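Local coordinates for cellulase IBT99 (Metagenomes, PDB 6WBT), which probably hydrolyses 6-phospho-alpha-glucosides, as a family 4 glycosidase that binds NAD, a manganese ion and glucose 6-phosphate, at residues Y196-T206 with Y261-L271. Residues are numbered along the deposited sequence; the frame is centred on the assembly and turned at random.
With MN (manganese (II) ion), chain E; G6P (6-O-phosphono-alpha-D-glucopyranose), chain F.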
loop_
_atom_site.group_PDB
_atom_site.type_symbol
_atom_site.label_atom_id
_atom_site.label_comp_id
_atom_site.label_asym_id
_atom_site.label_seq_id
_atom_site.Cartn_x
_atom_site.Cartn_y
_atom_site.Cartn_z
ATOM N N TYR A 196 8.081 -16.042 -14.190
ATOM C CA TYR A 196 8.958 -16.287 -13.055
ATOM C C TYR A 196 8.899 -15.104 -12.100
ATOM O O TYR A 196 8.724 -13.959 -12.520
ATOM C CB TYR A 196 10.392 -16.532 -13.548
ATOM C CG TYR A 196 11.425 -16.806 -12.480
ATOM C CD1 TYR A 196 12.110 -15.764 -11.870
ATOM C CD2 TYR A 196 11.740 -18.106 -12.108
ATOM C CE1 TYR A 196 13.064 -16.008 -10.904
ATOM C CE2 TYR A 196 12.695 -18.360 -11.142
ATOM C CZ TYR A 196 13.354 -17.306 -10.544
ATOM O OH TYR A 196 14.307 -17.549 -9.582
ATOM N N PHE A 197 9.036 -15.391 -10.806
ATOM C CA PHE A 197 9.099 -14.340 -9.800
ATOM C C PHE A 197 9.879 -14.852 -8.599
ATOM O O PHE A 197 10.071 -16.058 -8.428
ATOM C CB PHE A 197 7.702 -13.867 -9.370
ATOM C CG PHE A 197 7.009 -14.797 -8.409
ATOM C CD1 PHE A 197 7.120 -14.612 -7.038
ATOM C CD2 PHE A 197 6.236 -15.846 -8.875
ATOM C CE1 PHE A 197 6.486 -15.464 -6.154
ATOM C CE2 PHE A 197 5.596 -16.699 -7.995
ATOM C CZ PHE A 197 5.720 -16.507 -6.634
ATOM N N GLY A 198 10.316 -13.914 -7.759
ATOM C CA GLY A 198 11.056 -14.209 -6.554
ATOM C C GLY A 198 12.333 -13.402 -6.504
ATOM O O GLY A 198 12.493 -12.408 -7.221
ATOM N N LEU A 199 13.246 -13.829 -5.639
ATOM C CA LEU A 199 14.561 -13.220 -5.522
ATOM C C LEU A 199 15.592 -14.066 -6.264
ATOM O O LEU A 199 15.297 -15.155 -6.761
ATOM C CB LEU A 199 14.954 -13.061 -4.050
ATOM C CG LEU A 199 13.986 -12.274 -3.164
ATOM C CD1 LEU A 199 14.523 -12.170 -1.745
ATOM C CD2 LEU A 199 13.721 -10.892 -3.742
ATOM N N ASN A 200 16.815 -13.547 -6.338
ATOM C CA ASN A 200 17.891 -14.285 -6.988
ATOM C C ASN A 200 18.193 -15.558 -6.208
ATOM O O ASN A 200 18.426 -15.518 -4.996
ATOM C CB ASN A 200 19.142 -13.415 -7.103
ATOM C CG ASN A 200 20.299 -14.140 -7.765
ATOM O OD1 ASN A 200 21.341 -14.368 -7.151
ATOM N ND2 ASN A 200 20.118 -14.513 -9.025
ATOM N N HIS A 201 18.180 -16.692 -6.916
ATOM C CA HIS A 201 18.315 -18.015 -6.305
ATOM C C HIS A 201 17.240 -18.244 -5.246
ATOM O O HIS A 201 17.486 -18.877 -4.215
ATOM C CB HIS A 201 19.714 -18.219 -5.714
ATOM C CG HIS A 201 20.820 -18.073 -6.712
ATOM N ND1 HIS A 201 22.134 -17.879 -6.342
ATOM C CD2 HIS A 201 20.810 -18.097 -8.066
ATOM C CE1 HIS A 201 22.885 -17.787 -7.425
ATOM N NE2 HIS A 201 22.106 -17.917 -8.484
ATOM N N TYR A 202 16.038 -17.730 -5.504
ATOM C CA TYR A 202 14.960 -17.729 -4.523
ATOM C C TYR A 202 13.624 -17.488 -5.215
ATOM O O TYR A 202 12.779 -16.745 -4.706
ATOM C CB TYR A 202 15.217 -16.657 -3.462
ATOM C CG TYR A 202 14.663 -16.968 -2.090
ATOM C CD1 TYR A 202 15.305 -17.868 -1.252
ATOM C CD2 TYR A 202 13.509 -16.347 -1.627
ATOM C CE1 TYR A 202 14.809 -18.153 0.003
ATOM C CE2 TYR A 202 13.006 -16.625 -0.371
ATOM C CZ TYR A 202 13.661 -17.529 0.439
ATOM O OH TYR A 202 13.166 -17.811 1.691
ATOM N N GLY A 203 13.420 -18.121 -6.372
ATOM C CA GLY A 203 12.248 -17.852 -7.183
ATOM C C GLY A 203 11.434 -19.075 -7.545
ATOM O O GLY A 203 11.691 -20.177 -7.049
ATOM N N TRP A 204 10.436 -18.881 -8.405
ATOM C CA TRP A 204 9.534 -19.948 -8.813
ATOM C C TRP A 204 9.112 -19.731 -10.259
ATOM O O TRP A 204 8.946 -18.594 -10.709
ATOM C CB TRP A 204 8.291 -20.013 -7.914
ATOM C CG TRP A 204 8.600 -20.134 -6.454
ATOM C CD1 TRP A 204 8.894 -19.117 -5.593
ATOM C CD2 TRP A 204 8.639 -21.339 -5.680
ATOM N NE1 TRP A 204 9.116 -19.613 -4.333
ATOM C CE2 TRP A 204 8.968 -20.975 -4.359
ATOM C CE3 TRP A 204 8.430 -22.690 -5.974
ATOM C CZ2 TRP A 204 9.088 -21.911 -3.333
ATOM C CZ3 TRP A 204 8.552 -23.620 -4.954
ATOM C CH2 TRP A 204 8.879 -23.226 -3.650
ATOM N N PHE A 205 8.928 -20.837 -10.978
ATOM C CA PHE A 205 8.448 -20.818 -12.357
ATOM C C PHE A 205 6.947 -21.085 -12.345
ATOM O O PHE A 205 6.514 -22.225 -12.147
ATOM C CB PHE A 205 9.181 -21.855 -13.206
ATOM C CG PHE A 205 10.646 -21.572 -13.383
ATOM C CD1 PHE A 205 11.111 -20.942 -14.526
ATOM C CD2 PHE A 205 11.560 -21.945 -12.411
ATOM C CE1 PHE A 205 12.459 -20.686 -14.694
ATOM C CE2 PHE A 205 12.910 -21.691 -12.573
ATOM C CZ PHE A 205 13.359 -21.061 -13.717
ATOM N N THR A 206 6.151 -20.035 -12.565
ATOM C CA THR A 206 4.700 -20.184 -12.499
ATOM C C THR A 206 4.141 -20.854 -13.751
ATOM O O THR A 206 3.272 -21.727 -13.653
ATOM C CB THR A 206 4.036 -18.823 -12.283
ATOM O OG1 THR A 206 4.371 -17.946 -13.365
ATOM C CG2 THR A 206 4.507 -18.206 -10.977
ATOM N N TYR A 261 4.049 -24.217 -8.335
ATOM C CA TYR A 261 5.008 -23.805 -9.347
ATOM C C TYR A 261 6.176 -24.782 -9.385
ATOM O O TYR A 261 6.360 -25.607 -8.486
ATOM C CB TYR A 261 5.524 -22.384 -9.075
ATOM C CG TYR A 261 4.446 -21.396 -8.687
ATOM C CD1 TYR A 261 3.285 -21.272 -9.437
ATOM C CD2 TYR A 261 4.588 -20.594 -7.563
ATOM C CE1 TYR A 261 2.296 -20.373 -9.082
ATOM C CE2 TYR A 261 3.605 -19.692 -7.200
ATOM C CZ TYR A 261 2.462 -19.586 -7.962
ATOM O OH TYR A 261 1.482 -18.689 -7.604
ATOM N N LEU A 262 6.967 -24.678 -10.448
ATOM C CA LEU A 262 8.227 -25.405 -10.529
ATOM C C LEU A 262 9.307 -24.612 -9.805
ATOM O O LEU A 262 9.555 -23.455 -10.162
ATOM C CB LEU A 262 8.620 -25.637 -11.981
ATOM C CG LEU A 262 7.837 -26.738 -12.698
ATOM C CD1 LEU A 262 8.120 -26.719 -14.190
ATOM C CD2 LEU A 262 8.182 -28.093 -12.103
ATOM N N PRO A 263 9.965 -25.182 -8.801
ATOM C CA PRO A 263 10.839 -24.383 -7.941
ATOM C C PRO A 263 12.173 -24.059 -8.589
ATOM O O PRO A 263 12.663 -24.770 -9.468
ATOM C CB PRO A 263 11.038 -25.285 -6.719
ATOM C CG PRO A 263 10.945 -26.664 -7.279
ATOM C CD PRO A 263 9.920 -26.595 -8.386
ATOM N N ASN A 264 12.759 -22.955 -8.132
ATOM C CA ASN A 264 14.145 -22.665 -8.460
ATOM C C ASN A 264 15.049 -23.698 -7.799
ATOM O O ASN A 264 14.733 -24.248 -6.740
ATOM C CB ASN A 264 14.522 -21.252 -8.008
ATOM C CG ASN A 264 15.876 -20.805 -8.535
ATOM O OD1 ASN A 264 16.884 -21.492 -8.363
ATOM N ND2 ASN A 264 15.903 -19.647 -9.184
ATOM N N THR A 265 16.185 -23.963 -8.445
ATOM C CA THR A 265 17.082 -25.012 -7.972
ATOM C C THR A 265 17.606 -24.714 -6.569
ATOM O O THR A 265 17.737 -25.623 -5.742
ATOM C CB THR A 265 18.234 -25.184 -8.967
ATOM O OG1 THR A 265 17.791 -25.976 -10.077
ATOM C CG2 THR A 265 19.426 -25.852 -8.318
ATOM N N TYR A 266 17.875 -23.442 -6.271
ATOM C CA TYR A 266 18.519 -23.076 -5.014
ATOM C C TYR A 266 17.606 -23.192 -3.797
ATOM O O TYR A 266 18.073 -22.927 -2.684
ATOM C CB TYR A 266 19.078 -21.658 -5.108
ATOM C CG TYR A 266 20.456 -21.597 -5.724
ATOM C CD1 TYR A 266 21.593 -21.731 -4.940
ATOM C CD2 TYR A 266 20.622 -21.414 -7.090
ATOM C CE1 TYR A 266 22.856 -21.679 -5.495
ATOM C CE2 TYR A 266 21.882 -21.360 -7.654
ATOM C CZ TYR A 266 22.995 -21.494 -6.853
ATOM O OH TYR A 266 24.252 -21.442 -7.411
ATOM N N TRP A 267 16.338 -23.577 -3.960
ATOM C CA TRP A 267 15.520 -23.904 -2.797
ATOM C C TRP A 267 16.009 -25.156 -2.083
ATOM O O TRP A 267 15.512 -25.466 -0.994
ATOM C CB TRP A 267 14.057 -24.081 -3.206
ATOM C CG TRP A 267 13.362 -22.790 -3.492
ATOM C CD1 TRP A 267 13.061 -22.273 -4.719
ATOM C CD2 TRP A 267 12.889 -21.841 -2.530
ATOM N NE1 TRP A 267 12.424 -21.064 -4.579
ATOM C CE2 TRP A 267 12.307 -20.776 -3.245
ATOM C CE3 TRP A 267 12.898 -21.791 -1.132
ATOM C CZ2 TRP A 267 11.742 -19.674 -2.610
ATOM C CZ3 TRP A 267 12.336 -20.696 -0.505
ATOM C CH2 TRP A 267 11.763 -19.654 -1.244
ATOM N N GLN A 268 16.967 -25.873 -2.674
ATOM C CA GLN A 268 17.542 -27.055 -2.044
ATOM C C GLN A 268 18.187 -26.726 -0.704
ATOM O O GLN A 268 18.187 -27.563 0.207
ATOM C CB GLN A 268 18.562 -27.679 -2.996
ATOM C CG GLN A 268 19.255 -28.922 -2.489
ATOM C CD GLN A 268 20.506 -29.234 -3.284
ATOM O OE1 GLN A 268 20.933 -30.385 -3.369
ATOM N NE2 GLN A 268 21.104 -28.204 -3.869
ATOM N N TYR A 269 18.732 -25.518 -0.557
ATOM C CA TYR A 269 19.453 -25.147 0.653
ATOM C C TYR A 269 18.580 -24.448 1.687
ATOM O O TYR A 269 18.914 -24.476 2.877
ATOM C CB TYR A 269 20.640 -24.243 0.301
ATOM C CG TYR A 269 21.475 -24.761 -0.847
ATOM C CD1 TYR A 269 21.442 -24.141 -2.089
ATOM C CD2 TYR A 269 22.287 -25.878 -0.693
ATOM C CE1 TYR A 269 22.201 -24.613 -3.143
ATOM C CE2 TYR A 269 23.048 -26.357 -1.742
ATOM C CZ TYR A 269 23.002 -25.721 -2.965
ATOM O OH TYR A 269 23.758 -26.194 -4.011
ATOM N N TYR A 270 17.480 -23.822 1.269
ATOM C CA TYR A 270 16.589 -23.144 2.204
ATOM C C TYR A 270 15.521 -24.082 2.756
ATOM O O TYR A 270 15.313 -24.142 3.972
ATOM C CB TYR A 270 15.932 -21.937 1.527
ATOM C CG TYR A 270 16.886 -20.801 1.241
ATOM C CD1 TYR A 270 17.176 -19.854 2.215
ATOM C CD2 TYR A 270 17.496 -20.674 0.001
ATOM C CE1 TYR A 270 18.048 -18.812 1.960
ATOM C CE2 TYR A 270 18.368 -19.636 -0.262
ATOM C CZ TYR A 270 18.641 -18.708 0.720
ATOM O OH TYR A 270 19.509 -17.672 0.463
ATOM N N LEU A 271 14.835 -24.814 1.879
ATOM C CA LEU A 271 13.794 -25.731 2.322
ATOM C C LEU A 271 14.354 -27.025 2.893
ATOM O O LEU A 271 13.661 -27.691 3.672
ATOM C CB LEU A 271 12.844 -26.050 1.165
ATOM C CG LEU A 271 12.060 -24.865 0.599
ATOM C CD1 LEU A 271 11.183 -25.306 -0.560
ATOM C CD2 LEU A 271 11.226 -24.207 1.688
HETATM MN MN MN E . 23.157 -16.933 -10.033
HETATM C C1 G6P F . 24.881 -21.245 -11.676
HETATM C C2 G6P F . 24.537 -20.278 -10.545
HETATM C C3 G6P F . 25.793 -19.623 -9.982
HETATM C C4 G6P F . 26.835 -20.680 -9.637
HETATM C C5 G6P F . 27.084 -21.558 -10.857
HETATM C C6 G6P F . 28.155 -22.616 -10.609
HETATM O O1 G6P F . 25.402 -20.511 -12.789
HETATM O O2 G6P F . 23.651 -19.265 -11.035
HETATM O O3 G6P F . 25.458 -18.872 -8.811
HETATM O O4 G6P F . 28.054 -20.047 -9.235
HETATM O O5 G6P F . 25.858 -22.187 -11.233
HETATM O O6 G6P F . 28.762 -22.440 -9.331
HETATM P P G6P F . 30.131 -23.214 -8.986
HETATM O O1P G6P F . 29.958 -23.649 -7.552
HETATM O O2P G6P F . 31.210 -22.183 -9.215
HETATM O O3P G6P F . 30.154 -24.353 -9.978
HETATM O O HOH W 1 17.848 -17.511 -9.857
#
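G203 O takes two donors that arrive from opposite faces of its carbonyl plane: N264 N at 3.2 Å and W267 NE1 at 2.7 Å, G203 O lying in the plane of the indole. Two residues on, F205 and L262 form an antiparallel hydrogen-bonded pair, each N-H donating to the other's carbonyl.

N264 suits its place because an amide both gives and accepts. With CG anti to the backbone N (chi1 -170°), ND2 donates to Y196 OH (2.7 Å) and to a water that also accepts from H201 N, while OD1 caps Y266 N at 3.0 Å ahead of helix 267-270.

W267 offers two flat faces and an edge N-H: W204 covers one face and Y202 the other, each pair oblique with planes at 35°. Y202 also turns its edge to the face of Y270, and its OH bonds to L385 O. A leucine here has no N-H, and would probably leave G203 O short of one donor and open a gap between Y202 and W204.

Y266 gives H201 a ring to stack on face to face, centroids 3.8 Å apart, and its OH accepts from G6P O3. H201 ND1 bonds to T111 OG1, and H201 NE2 binds manganese, as do C171 and G6P O2, consistent with an imidazole held in a set orientation.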